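Local atomic coordinates of Bse634I restriction endonuclease (Geobacillus stearothermophilus, PDB entry 1KNV), a protein that probably cuts DNA as a metal-dependent type II restriction endonuclease of the PD-(D/E)XK nuclease superfamily. Residues B[9-14]-B[59-64]; B[28-33]-B[170-175]; B[125-130]-B[138-143]. One frame throughout, in Å; residues are numbered along the deposited sequence.

Contact 1. Residues B[9-14]-B[59-64]; sequences NCVEEY and KAKGLA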
ATOM      1  N   ASN B   9      27.570  52.346  -0.141  1.00 55.63           N
ATOM      2  CA  ASN B   9      26.927  51.845  -1.350  1.00 53.71           C
ATOM      3  C   ASN B   9      25.796  50.891  -0.983  1.00 51.28           C
ATOM      4  O   ASN B   9      25.283  50.157  -1.829  1.00 50.24           O
ATOM      5  CB  ASN B   9      27.951  51.121  -2.225  1.00 54.93           C
ATOM      6  CG  ASN B   9      28.885  52.076  -2.927  1.00 56.20           C
ATOM      7  OD1 ASN B   9      30.022  51.732  -3.241  1.00 57.59           O
ATOM      8  ND2 ASN B   9      28.404  53.286  -3.186  1.00 57.11           N
ATOM      9  N   CYS B  10      25.411  50.911   0.289  1.00 49.30           N
ATOM     10  CA  CYS B  10      24.352  50.043   0.783  1.00 46.76           C
ATOM     11  C   CYS B  10      22.982  50.616   0.453  1.00 46.03           C
ATOM     12  O   CYS B  10      21.964  50.144   0.957  1.00 45.12           O
ATOM     13  CB  CYS B  10      24.490  49.849   2.290  1.00 45.74           C
ATOM     14  SG  CYS B  10      24.238  51.340   3.233  1.00 44.86           S
ATOM     15  N   VAL B  11      22.979  51.650  -0.384  1.00 45.78           N
ATOM     16  CA  VAL B  11      21.761  52.312  -0.850  1.00 45.54           C
ATOM     17  C   VAL B  11      22.099  52.898  -2.217  1.00 45.66           C
ATOM     18  O   VAL B  11      23.238  53.294  -2.463  1.00 44.40           O
ATOM     19  CB  VAL B  11      21.288  53.450   0.102  1.00 44.99           C
ATOM     20  CG1 VAL B  11      20.873  52.873   1.443  1.00 44.16           C
ATOM     21  CG2 VAL B  11      22.387  54.483   0.282  1.00 45.03           C
ATOM     22  N   GLU B  12      21.118  52.941  -3.108  1.00 47.06           N
ATOM     23  CA  GLU B  12      21.341  53.454  -4.453  1.00 48.83           C
ATOM     24  C   GLU B  12      20.142  54.254  -4.945  1.00 49.86           C
ATOM     25  O   GLU B  12      18.998  53.934  -4.616  1.00 50.00           O
ATOM     26  CB  GLU B  12      21.630  52.276  -5.390  1.00 49.61           C
ATOM     27  CG  GLU B  12      21.438  52.532  -6.868  1.00 50.70           C
ATOM     28  CD  GLU B  12      21.817  51.321  -7.702  1.00 51.99           C
ATOM     29  OE1 GLU B  12      21.514  50.187  -7.278  1.00 51.87           O
ATOM     30  OE2 GLU B  12      22.411  51.502  -8.787  1.00 53.47           O
ATOM     31  N   GLU B  13      20.407  55.317  -5.702  1.00 51.50           N
ATOM     32  CA  GLU B  13      19.324  56.135  -6.244  1.00 52.30           C
ATOM     33  C   GLU B  13      19.137  55.743  -7.691  1.00 50.97           C
ATOM     34  O   GLU B  13      20.087  55.428  -8.403  1.00 50.77           O
ATOM     35  CB  GLU B  13      19.625  57.635  -6.248  1.00 54.29           C
ATOM     36  CG  GLU B  13      20.712  58.142  -5.335  1.00 57.83           C
ATOM     37  CD  GLU B  13      20.972  59.627  -5.578  1.00 59.63           C
ATOM     38  OE1 GLU B  13      20.482  60.155  -6.608  1.00 60.23           O
ATOM     39  OE2 GLU B  13      21.667  60.261  -4.752  1.00 60.18           O
ATOM     40  N   TYR B  14      17.898  55.778  -8.133  1.00 49.51           N
ATOM     41  CA  TYR B  14      17.616  55.448  -9.506  1.00 49.08           C
ATOM     42  C   TYR B  14      16.318  56.127  -9.874  1.00 50.14           C
ATOM     43  O   TYR B  14      15.491  56.417  -9.011  1.00 50.27           O
ATOM     44  CB  TYR B  14      17.520  53.928  -9.671  1.00 46.12           C
ATOM     45  CG  TYR B  14      16.317  53.292  -9.014  1.00 43.54           C
ATOM     46  CD1 TYR B  14      15.207  52.913  -9.768  1.00 41.96           C
ATOM     47  CD2 TYR B  14      16.286  53.071  -7.635  1.00 42.96           C
ATOM     48  CE1 TYR B  14      14.093  52.335  -9.170  1.00 40.89           C
ATOM     49  CE2 TYR B  14      15.173  52.494  -7.024  1.00 41.61           C
ATOM     50  CZ  TYR B  14      14.082  52.126  -7.802  1.00 41.70           C
ATOM     51  OH  TYR B  14      12.975  51.557  -7.213  1.00 41.56           O
ATOM     52  N   LYS B  59      20.449  58.646   6.175  1.00 43.64           N
ATOM     53  CA  LYS B  59      20.426  59.943   6.834  1.00 44.28           C
ATOM     54  C   LYS B  59      21.603  60.814   6.439  1.00 44.31           C
ATOM     55  O   LYS B  59      21.427  61.999   6.175  1.00 46.07           O
ATOM     56  CB  LYS B  59      20.388  59.770   8.355  1.00 45.66           C
ATOM     57  CG  LYS B  59      20.141  61.075   9.098  1.00 48.49           C
ATOM     58  CD  LYS B  59      19.856  60.875  10.585  1.00 49.57           C
ATOM     59  CE  LYS B  59      19.697  62.231  11.283  1.00 51.43           C
ATOM     60  NZ  LYS B  59      19.369  62.151  12.749  1.00 52.21           N
ATOM     61  N   ALA B  60      22.799  60.235   6.388  1.00 43.79           N
ATOM     62  CA  ALA B  60      23.992  60.996   6.018  1.00 42.87           C
ATOM     63  C   ALA B  60      23.940  61.443   4.565  1.00 42.52           C
ATOM     64  O   ALA B  60      24.659  62.353   4.170  1.00 44.20           O
ATOM     65  CB  ALA B  60      25.246  60.167   6.254  1.00 42.25           C
ATOM     66  N   LYS B  61      23.093  60.797   3.771  1.00 41.31           N
ATOM     67  CA  LYS B  61      22.957  61.135   2.361  1.00 40.28           C
ATOM     68  C   LYS B  61      21.717  61.996   2.136  1.00 40.02           C
ATOM     69  O   LYS B  61      21.428  62.402   1.008  1.00 38.60           O
ATOM     70  CB  LYS B  61      22.852  59.855   1.522  1.00 41.68           C
ATOM     71  CG  LYS B  61      24.155  59.069   1.336  1.00 42.41           C
ATOM     72  CD  LYS B  61      23.876  57.749   0.608  1.00 42.73           C
ATOM     73  CE  LYS B  61      25.150  57.021   0.192  1.00 43.02           C
ATOM     74  NZ  LYS B  61      25.747  57.558  -1.068  1.00 43.44           N
ATOM     75  N   GLY B  62      20.990  62.266   3.221  1.00 40.71           N
ATOM     76  CA  GLY B  62      19.777  63.069   3.151  1.00 41.88           C
ATOM     77  C   GLY B  62      18.775  62.545   2.138  1.00 42.89           C
ATOM     78  O   GLY B  62      18.102  63.319   1.454  1.00 43.21           O
ATOM     79  N   LEU B  63      18.663  61.223   2.056  1.00 43.57           N
ATOM     80  CA  LEU B  63      17.762  60.579   1.107  1.00 42.94           C
ATOM     81  C   LEU B  63      16.421  60.213   1.713  1.00 42.46           C
ATOM     82  O   LEU B  63      16.268  60.183   2.935  1.00 41.82           O
ATOM     83  CB  LEU B  63      18.419  59.314   0.553  1.00 43.80           C
ATOM     84  CG  LEU B  63      19.769  59.520  -0.136  1.00 43.93           C
ATOM     85  CD1 LEU B  63      20.344  58.174  -0.537  1.00 44.53           C
ATOM     86  CD2 LEU B  63      19.592  60.419  -1.352  1.00 44.23           C
ATOM     87  N   ALA B  64      15.447  59.941   0.846  1.00 42.10           N
ATOM     88  CA  ALA B  64      14.122  59.537   1.296  1.00 42.51           C
ATOM     89  C   ALA B  64      14.339  58.231   2.054  1.00 42.31           C
ATOM     90  O   ALA B  64      15.134  57.394   1.635  1.00 44.07           O
ATOM     91  CB  ALA B  64      13.204  59.313   0.097  1.00 42.08           C
TER
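V11 meets K61 and L63 through one methyl group, CG2. The closest approach is V11 CG2 to K61 CD, 3.6 Å. K61 CE lies almost as near, so the methyl rests alongside the far half of the lysine chain. The two side chains run past each other in opposite directions. K61 is extended as far as CE and then bends at its last torsion (chi4 -81°). Its NZ hydrogen-bonds to the backbone O of T6, so the charged end is used elsewhere and the aliphatic part serves the contact. L63 reaches the same methyl from its CD1, with V11 CG2 to L63 CD1 at 4.3 Å. L63 CD2 lies 4.0 Å from E13 OE2, and these two side chains cross at about a right angle. G62 has left the helix with positive phi (54°) in a Schellman motif, and its N bonds to K59 O at 3.0 Å. The turn comes between K61 and L63, whose side chains both set out toward the strand. Strand 11-16 pairs with strand 19-24 in a two-stranded antiparallel sheet. V11 also packs on V54 and V57 of helix 43-60, so the contact carries this packing past the helix end.

Contact 2. Residues B[28-33]-B[170-175]; sequences NALIEL and ENIDVA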
ATOM      1  N   ASN B  28      25.982  44.878  -0.562  1.00 33.41           N
ATOM      2  CA  ASN B  28      27.041  45.852  -0.319  1.00 34.64           C
ATOM      3  C   ASN B  28      27.076  46.169   1.170  1.00 33.87           C
ATOM      4  O   ASN B  28      28.133  46.456   1.730  1.00 33.18           O
ATOM      5  CB  ASN B  28      26.815  47.135  -1.122  1.00 35.83           C
ATOM      6  CG  ASN B  28      26.823  46.893  -2.621  1.00 37.72           C
ATOM      7  OD1 ASN B  28      27.573  46.053  -3.130  1.00 38.21           O
ATOM      8  ND2 ASN B  28      25.994  47.641  -3.339  1.00 38.70           N
ATOM      9  N   ALA B  29      25.915  46.108   1.810  1.00 33.47           N
ATOM     10  CA  ALA B  29      25.832  46.373   3.236  1.00 33.72           C
ATOM     11  C   ALA B  29      26.639  45.308   3.961  1.00 34.36           C
ATOM     12  O   ALA B  29      27.399  45.615   4.882  1.00 35.09           O
ATOM     13  CB  ALA B  29      24.380  46.334   3.701  1.00 33.60           C
ATOM     14  N   LEU B  30      26.477  44.056   3.532  1.00 34.15           N
ATOM     15  CA  LEU B  30      27.179  42.928   4.144  1.00 33.28           C
ATOM     16  C   LEU B  30      28.687  43.034   4.009  1.00 33.99           C
ATOM     17  O   LEU B  30      29.421  42.884   4.985  1.00 33.86           O
ATOM     18  CB  LEU B  30      26.714  41.611   3.522  1.00 31.00           C
ATOM     19  CG  LEU B  30      25.340  41.111   3.955  1.00 29.12           C
ATOM     20  CD1 LEU B  30      24.943  39.941   3.100  1.00 28.95           C
ATOM     21  CD2 LEU B  30      25.374  40.709   5.409  1.00 28.14           C
ATOM     22  N   ILE B  31      29.144  43.281   2.791  1.00 35.10           N
ATOM     23  CA  ILE B  31      30.567  43.396   2.522  1.00 37.86           C
ATOM     24  C   ILE B  31      31.189  44.545   3.310  1.00 39.11           C
ATOM     25  O   ILE B  31      32.230  44.382   3.947  1.00 39.70           O
ATOM     26  CB  ILE B  31      30.811  43.608   1.022  1.00 37.68           C
ATOM     27  CG1 ILE B  31      30.180  42.458   0.239  1.00 37.90           C
ATOM     28  CG2 ILE B  31      32.300  43.682   0.742  1.00 38.45           C
ATOM     29  CD1 ILE B  31      30.313  42.604  -1.237  1.00 38.47           C
ATOM     30  N   GLU B  32      30.534  45.702   3.261  1.00 39.99           N
ATOM     31  CA  GLU B  32      30.996  46.891   3.961  1.00 40.32           C
ATOM     32  C   GLU B  32      31.120  46.662   5.458  1.00 40.27           C
ATOM     33  O   GLU B  32      31.999  47.235   6.096  1.00 40.93           O
ATOM     34  CB  GLU B  32      30.044  48.073   3.692  1.00 41.15           C
ATOM     35  CG  GLU B  32      30.338  48.813   2.385  1.00 41.99           C
ATOM     36  CD  GLU B  32      29.244  49.803   2.025  1.00 42.56           C
ATOM     37  OE1 GLU B  32      28.618  50.352   2.959  1.00 42.80           O
ATOM     38  OE2 GLU B  32      29.024  50.030   0.815  1.00 42.22           O
ATOM     39  N   LEU B  33      30.255  45.830   6.021  1.00 39.80           N
ATOM     40  CA  LEU B  33      30.312  45.598   7.458  1.00 39.41           C
ATOM     41  C   LEU B  33      31.025  44.298   7.831  1.00 39.47           C
ATOM     42  O   LEU B  33      31.223  44.016   9.010  1.00 39.69           O
ATOM     43  CB  LEU B  33      28.918  45.603   8.063  1.00 38.62           C
ATOM     44  CG  LEU B  33      28.125  46.889   7.996  1.00 38.05           C
ATOM     45  CD1 LEU B  33      26.789  46.719   8.699  1.00 37.65           C
ATOM     46  CD2 LEU B  33      28.954  47.951   8.650  1.00 39.86           C
ATOM     47  N   GLU B 170      31.936  37.945  -4.241  1.00 36.68           N
ATOM     48  CA  GLU B 170      32.228  36.631  -4.776  1.00 39.05           C
ATOM     49  C   GLU B 170      31.847  35.432  -3.895  1.00 37.01           C
ATOM     50  O   GLU B 170      31.158  34.524  -4.365  1.00 35.40           O
ATOM     51  CB  GLU B 170      33.700  36.541  -5.162  1.00 43.50           C
ATOM     52  CG  GLU B 170      34.038  35.327  -6.014  1.00 50.05           C
ATOM     53  CD  GLU B 170      35.522  35.247  -6.350  1.00 54.27           C
ATOM     54  OE1 GLU B 170      36.218  36.281  -6.229  1.00 56.77           O
ATOM     55  OE2 GLU B 170      35.996  34.156  -6.744  1.00 56.64           O
ATOM     56  N   ASN B 171      32.272  35.398  -2.635  1.00 33.87           N
ATOM     57  CA  ASN B 171      31.911  34.237  -1.840  1.00 32.19           C
ATOM     58  C   ASN B 171      30.428  34.226  -1.460  1.00 31.50           C
ATOM     59  O   ASN B 171      29.864  33.169  -1.172  1.00 31.47           O
ATOM     60  CB  ASN B 171      32.832  34.064  -0.613  1.00 31.46           C
ATOM     61  CG  ASN B 171      32.780  35.218   0.346  1.00 31.49           C
ATOM     62  OD1 ASN B 171      31.878  36.044   0.292  1.00 31.86           O
ATOM     63  ND2 ASN B 171      33.751  35.273   1.257  1.00 31.57           N
ATOM     64  N   ILE B 172      29.786  35.391  -1.488  1.00 30.88           N
ATOM     65  CA  ILE B 172      28.359  35.458  -1.198  1.00 30.38           C
ATOM     66  C   ILE B 172      27.604  34.871  -2.392  1.00 31.46           C
ATOM     67  O   ILE B 172      26.688  34.071  -2.230  1.00 31.00           O
ATOM     68  CB  ILE B 172      27.885  36.900  -0.985  1.00 29.53           C
ATOM     69  CG1 ILE B 172      28.382  37.415   0.357  1.00 29.37           C
ATOM     70  CG2 ILE B 172      26.368  36.964  -1.020  1.00 30.59           C
ATOM     71  CD1 ILE B 172      27.927  38.821   0.662  1.00 29.32           C
ATOM     72  N   ASP B 173      27.999  35.272  -3.595  1.00 32.87           N
ATOM     73  CA  ASP B 173      27.369  34.775  -4.813  1.00 34.06           C
ATOM     74  C   ASP B 173      27.537  33.250  -4.909  1.00 33.23           C
ATOM     75  O   ASP B 173      26.612  32.531  -5.288  1.00 32.42           O
ATOM     76  CB  ASP B 173      27.993  35.466  -6.039  1.00 37.08           C
ATOM     77  CG  ASP B 173      27.469  34.912  -7.361  1.00 39.74           C
ATOM     78  OD1 ASP B 173      26.261  35.070  -7.637  1.00 41.36           O
ATOM     79  OD2 ASP B 173      28.262  34.313  -8.127  1.00 41.00           O
ATOM     80  N   VAL B 174      28.717  32.756  -4.559  1.00 32.28           N
ATOM     81  CA  VAL B 174      28.974  31.325  -4.615  1.00 32.31           C
ATOM     82  C   VAL B 174      28.093  30.559  -3.626  1.00 32.91           C
ATOM     83  O   VAL B 174      27.608  29.464  -3.926  1.00 32.59           O
ATOM     84  CB  VAL B 174      30.457  31.026  -4.319  1.00 31.67           C
ATOM     85  CG1 VAL B 174      30.659  29.550  -4.044  1.00 32.20           C
ATOM     86  CG2 VAL B 174      31.297  31.434  -5.503  1.00 32.00           C
ATOM     87  N   ALA B 175      27.885  31.138  -2.448  1.00 32.81           N
ATOM     88  CA  ALA B 175      27.070  30.499  -1.421  1.00 32.17           C
ATOM     89  C   ALA B 175      25.587  30.482  -1.794  1.00 31.59           C
ATOM     90  O   ALA B 175      24.847  29.589  -1.386  1.00 31.89           O
ATOM     91  CB  ALA B 175      27.265  31.213  -0.085  1.00 31.48           C
TER
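Segments 28-33 and 170-175 are both helical, and their backbones come nearest at I31 and I172, with the CA atoms 9.0 Å apart. Side chains alone fill that distance. I172 does most of the work with its terminal methyl. I172 CD1 lies 4.0 Å from L30 CD1 and 4.2 Å from L30 CB, so it rests against the leucine at both its base and one branch. I31 adds a looser touch from its CG1, 4.3 Å from I172 CD1. I172 reaches this far because its chain is stretched out, with CD1 anti to CA (chi2 -179°). Its CG2 branch stays back near its own helix. L30 and I172 meet at a slant, methyl against methyl. The contact is small and wholly apolar, and no hydrogen bond crosses it. L30 and I172 are buried. L167, in the loop before helix 169-176, packs on both of them and widens the apolar patch. L30 also touches W78 and V81 of helix 68-93 and L50 of helix 43-60. The arrangement is a helix-helix contact through apolar side chains, within the helical part of the chain built by helices 26-33, 43-60 and 68-93. Here it joins the short helix 26-33 near the N-terminus to helix 169-176, far along the chain, with helix 68-93 packed against both.

Contact 3. Residues B[125-130]-B[138-143]; sequences HQLEKS and VRLITS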
ATOM      1  N   HIS B 125       7.963  13.236 -13.543  1.00 22.34           N
ATOM      2  CA  HIS B 125       7.235  13.806 -14.674  1.00 24.15           C
ATOM      3  C   HIS B 125       6.154  12.846 -15.109  1.00 23.66           C
ATOM      4  O   HIS B 125       5.072  13.252 -15.519  1.00 22.78           O
ATOM      5  CB  HIS B 125       8.182  14.092 -15.834  1.00 25.98           C
ATOM      6  CG  HIS B 125       9.055  15.283 -15.599  1.00 28.96           C
ATOM      7  ND1 HIS B 125      10.366  15.344 -16.021  1.00 30.38           N
ATOM      8  CD2 HIS B 125       8.802  16.457 -14.975  1.00 30.12           C
ATOM      9  CE1 HIS B 125      10.886  16.507 -15.661  1.00 32.07           C
ATOM     10  NE2 HIS B 125       9.957  17.200 -15.025  1.00 32.29           N
ATOM     11  N   GLN B 126       6.444  11.562 -15.010  1.00 22.65           N
ATOM     12  CA  GLN B 126       5.464  10.566 -15.376  1.00 24.15           C
ATOM     13  C   GLN B 126       4.305  10.636 -14.355  1.00 25.54           C
ATOM     14  O   GLN B 126       3.129  10.511 -14.724  1.00 27.15           O
ATOM     15  CB  GLN B 126       6.145   9.202 -15.390  1.00 25.00           C
ATOM     16  CG  GLN B 126       5.276   8.056 -15.789  1.00 26.96           C
ATOM     17  CD  GLN B 126       4.406   7.597 -14.649  1.00 28.30           C
ATOM     18  OE1 GLN B 126       4.794   7.706 -13.483  1.00 28.16           O
ATOM     19  NE2 GLN B 126       3.230   7.060 -14.973  1.00 29.29           N
ATOM     20  N   LEU B 127       4.633  10.857 -13.078  1.00 24.64           N
ATOM     21  CA  LEU B 127       3.617  10.968 -12.026  1.00 22.56           C
ATOM     22  C   LEU B 127       2.717  12.175 -12.307  1.00 23.67           C
ATOM     23  O   LEU B 127       1.495  12.074 -12.257  1.00 23.84           O
ATOM     24  CB  LEU B 127       4.281  11.113 -10.647  1.00 20.15           C
ATOM     25  CG  LEU B 127       3.420  11.466  -9.423  1.00 19.02           C
ATOM     26  CD1 LEU B 127       2.280  10.478  -9.261  1.00 17.37           C
ATOM     27  CD2 LEU B 127       4.288  11.465  -8.178  1.00 18.29           C
ATOM     28  N   GLU B 128       3.327  13.310 -12.619  1.00 24.86           N
ATOM     29  CA  GLU B 128       2.574  14.522 -12.907  1.00 27.22           C
ATOM     30  C   GLU B 128       1.599  14.322 -14.048  1.00 28.40           C
ATOM     31  O   GLU B 128       0.433  14.684 -13.959  1.00 27.76           O
ATOM     32  CB  GLU B 128       3.518  15.656 -13.290  1.00 27.60           C
ATOM     33  CG  GLU B 128       4.394  16.170 -12.171  1.00 30.05           C
ATOM     34  CD  GLU B 128       5.425  17.168 -12.678  1.00 31.97           C
ATOM     35  OE1 GLU B 128       5.998  17.926 -11.863  1.00 33.30           O
ATOM     36  OE2 GLU B 128       5.674  17.185 -13.905  1.00 33.38           O
ATOM     37  N   LYS B 129       2.112  13.767 -15.143  1.00 31.35           N
ATOM     38  CA  LYS B 129       1.318  13.516 -16.342  1.00 35.02           C
ATOM     39  C   LYS B 129       0.190  12.538 -16.017  1.00 36.02           C
ATOM     40  O   LYS B 129      -0.918  12.660 -16.547  1.00 36.28           O
ATOM     41  CB  LYS B 129       2.223  12.968 -17.453  1.00 37.31           C
ATOM     42  CG  LYS B 129       3.415  13.888 -17.728  1.00 41.66           C
ATOM     43  CD  LYS B 129       4.538  13.243 -18.554  1.00 43.55           C
ATOM     44  CE  LYS B 129       5.730  14.202 -18.682  1.00 43.12           C
ATOM     45  NZ  LYS B 129       6.806  13.660 -19.545  1.00 44.39           N
ATOM     46  N   SER B 130       0.473  11.582 -15.136  1.00 35.33           N
ATOM     47  CA  SER B 130      -0.509  10.592 -14.718  1.00 34.75           C
ATOM     48  C   SER B 130      -1.676  11.296 -14.008  1.00 35.35           C
ATOM     49  O   SER B 130      -2.846  11.085 -14.333  1.00 35.17           O
ATOM     50  CB  SER B 130       0.171   9.612 -13.763  1.00 34.52           C
ATOM     51  OG  SER B 130      -0.572   8.426 -13.594  1.00 35.22           O
ATOM     52  N   VAL B 138      -5.887  16.645 -11.335  1.00 33.30           N
ATOM     53  CA  VAL B 138      -5.218  16.665 -10.046  1.00 29.02           C
ATOM     54  C   VAL B 138      -3.825  17.160 -10.415  1.00 26.95           C
ATOM     55  O   VAL B 138      -3.347  16.918 -11.523  1.00 26.77           O
ATOM     56  CB  VAL B 138      -5.145  15.265  -9.419  1.00 28.36           C
ATOM     57  CG1 VAL B 138      -4.543  15.352  -8.024  1.00 27.61           C
ATOM     58  CG2 VAL B 138      -6.528  14.659  -9.355  1.00 26.98           C
ATOM     59  N   ARG B 139      -3.168  17.846  -9.500  1.00 24.11           N
ATOM     60  CA  ARG B 139      -1.874  18.399  -9.818  1.00 24.21           C
ATOM     61  C   ARG B 139      -0.832  18.192  -8.721  1.00 23.12           C
ATOM     62  O   ARG B 139      -1.143  18.277  -7.531  1.00 21.96           O
ATOM     63  CB  ARG B 139      -2.074  19.888 -10.108  1.00 27.29           C
ATOM     64  CG  ARG B 139      -0.877  20.632 -10.638  1.00 32.85           C
ATOM     65  CD  ARG B 139      -1.201  22.117 -10.731  1.00 36.12           C
ATOM     66  NE  ARG B 139      -2.276  22.367 -11.682  1.00 39.24           N
ATOM     67  CZ  ARG B 139      -2.107  22.426 -13.002  1.00 42.12           C
ATOM     68  NH1 ARG B 139      -0.896  22.255 -13.532  1.00 42.09           N
ATOM     69  NH2 ARG B 139      -3.148  22.666 -13.795  1.00 43.26           N
ATOM     70  N   LEU B 140       0.401  17.897  -9.125  1.00 21.39           N
ATOM     71  CA  LEU B 140       1.487  17.714  -8.167  1.00 20.14           C
ATOM     72  C   LEU B 140       2.153  19.067  -8.071  1.00 19.22           C
ATOM     73  O   LEU B 140       2.766  19.522  -9.030  1.00 19.09           O
ATOM     74  CB  LEU B 140       2.516  16.677  -8.655  1.00 19.54           C
ATOM     75  CG  LEU B 140       3.716  16.511  -7.705  1.00 18.92           C
ATOM     76  CD1 LEU B 140       3.222  15.989  -6.359  1.00 18.10           C
ATOM     77  CD2 LEU B 140       4.752  15.577  -8.287  1.00 17.70           C
ATOM     78  N   ILE B 141       2.012  19.712  -6.921  1.00 19.37           N
ATOM     79  CA  ILE B 141       2.585  21.032  -6.702  1.00 20.10           C
ATOM     80  C   ILE B 141       3.565  20.958  -5.555  1.00 20.43           C
ATOM     81  O   ILE B 141       3.174  20.721  -4.420  1.00 21.62           O
ATOM     82  CB  ILE B 141       1.489  22.060  -6.342  1.00 21.10           C
ATOM     83  CG1 ILE B 141       0.472  22.155  -7.475  1.00 20.55           C
ATOM     84  CG2 ILE B 141       2.110  23.433  -6.076  1.00 22.58           C
ATOM     85  CD1 ILE B 141      -0.679  23.070  -7.178  1.00 21.37           C
ATOM     86  N   THR B 142       4.843  21.157  -5.852  1.00 22.02           N
ATOM     87  CA  THR B 142       5.866  21.099  -4.819  1.00 22.68           C
ATOM     88  C   THR B 142       6.477  22.479  -4.598  1.00 22.60           C
ATOM     89  O   THR B 142       6.278  23.390  -5.399  1.00 24.16           O
ATOM     90  CB  THR B 142       6.976  20.086  -5.207  1.00 22.17           C
ATOM     91  OG1 THR B 142       7.542  20.462  -6.466  1.00 21.81           O
ATOM     92  CG2 THR B 142       6.397  18.668  -5.323  1.00 20.96           C
ATOM     93  N   SER B 143       7.206  22.633  -3.501  1.00 22.67           N
ATOM     94  CA  SER B 143       7.858  23.901  -3.183  1.00 24.01           C
ATOM     95  C   SER B 143       9.304  23.619  -2.790  1.00 23.37           C
ATOM     96  O   SER B 143       9.729  22.464  -2.757  1.00 23.06           O
ATOM     97  CB  SER B 143       7.131  24.606  -2.033  1.00 24.30           C
ATOM     98  OG  SER B 143       7.094  23.778  -0.884  1.00 25.82           O
TER
HETATM   99  O   HOH W   1       5.123  19.433 -10.016  1.00 29.76           O
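L140 turns its side chain toward helix 118-131 and meets L127 and E128, two consecutive residues of that helix. One methyl, CD2, touches both. L140 CD2 lies 3.9 Å from E128 CG and 4.1 Å from L127 CD2. L140 CB adds a second approach to E128 CG at 4.0 Å, so the leucine lies against the aliphatic part of the glutamate. Each helix side chain crosses L140 at about a right angle. L140 has its CG anti to the backbone N (chi1 177°), which carries the branch out to the helix. E128 runs extended beyond CG, and its carboxylate passes beyond the leucine. There a water joins the segments. It donates to E128 OE1 at 2.5 Å and to L140 O at 2.6 Å. The other oxygen, E128 OE2, lies in the plane of the H125 ring, at its edge. No direct hydrogen bond crosses the contact. The apolar methyls thus lie beside a polar edge made by the water and the carboxylate. R113 serves both segments, with a salt bridge from NH2 to E128 OE1, which probably stabilises the negative charge, and a hydrogen bond from NH1 to T142 OG1. W228 of the third subunit packs on L127. Helix 203-227 covers the contact, with H222 on L127 and L219 on L140. Segment 138-143 lies in the loop between helix 118-131 and strand 147-151. The contact packs this loop on the helix it follows, shortly before strand 147-151 of the five-stranded mixed sheet.

How the contacts relate
Contacts 1 and 2 lie on the same side of the chain's centre, with their own centres 19 Å apart, and they touch. N9 N hydrogen-bonds to E32 OE2 and N9 O to N28 ND2, while C10 packs on A29. Their segments alternate along the sequence, and the two contacts join strand 11-16 and helices 26-33, 43-60 and 169-176 in one region. Contact 3 stands apart. Its centre is 46 Å from that of contact 1 and 37 Å from that of contact 2, across the chain's centre from contact 2. It closes a short loop between the two segments of contact 2, and leads into the mixed sheet. Contact 3 alone is bordered by other subunits.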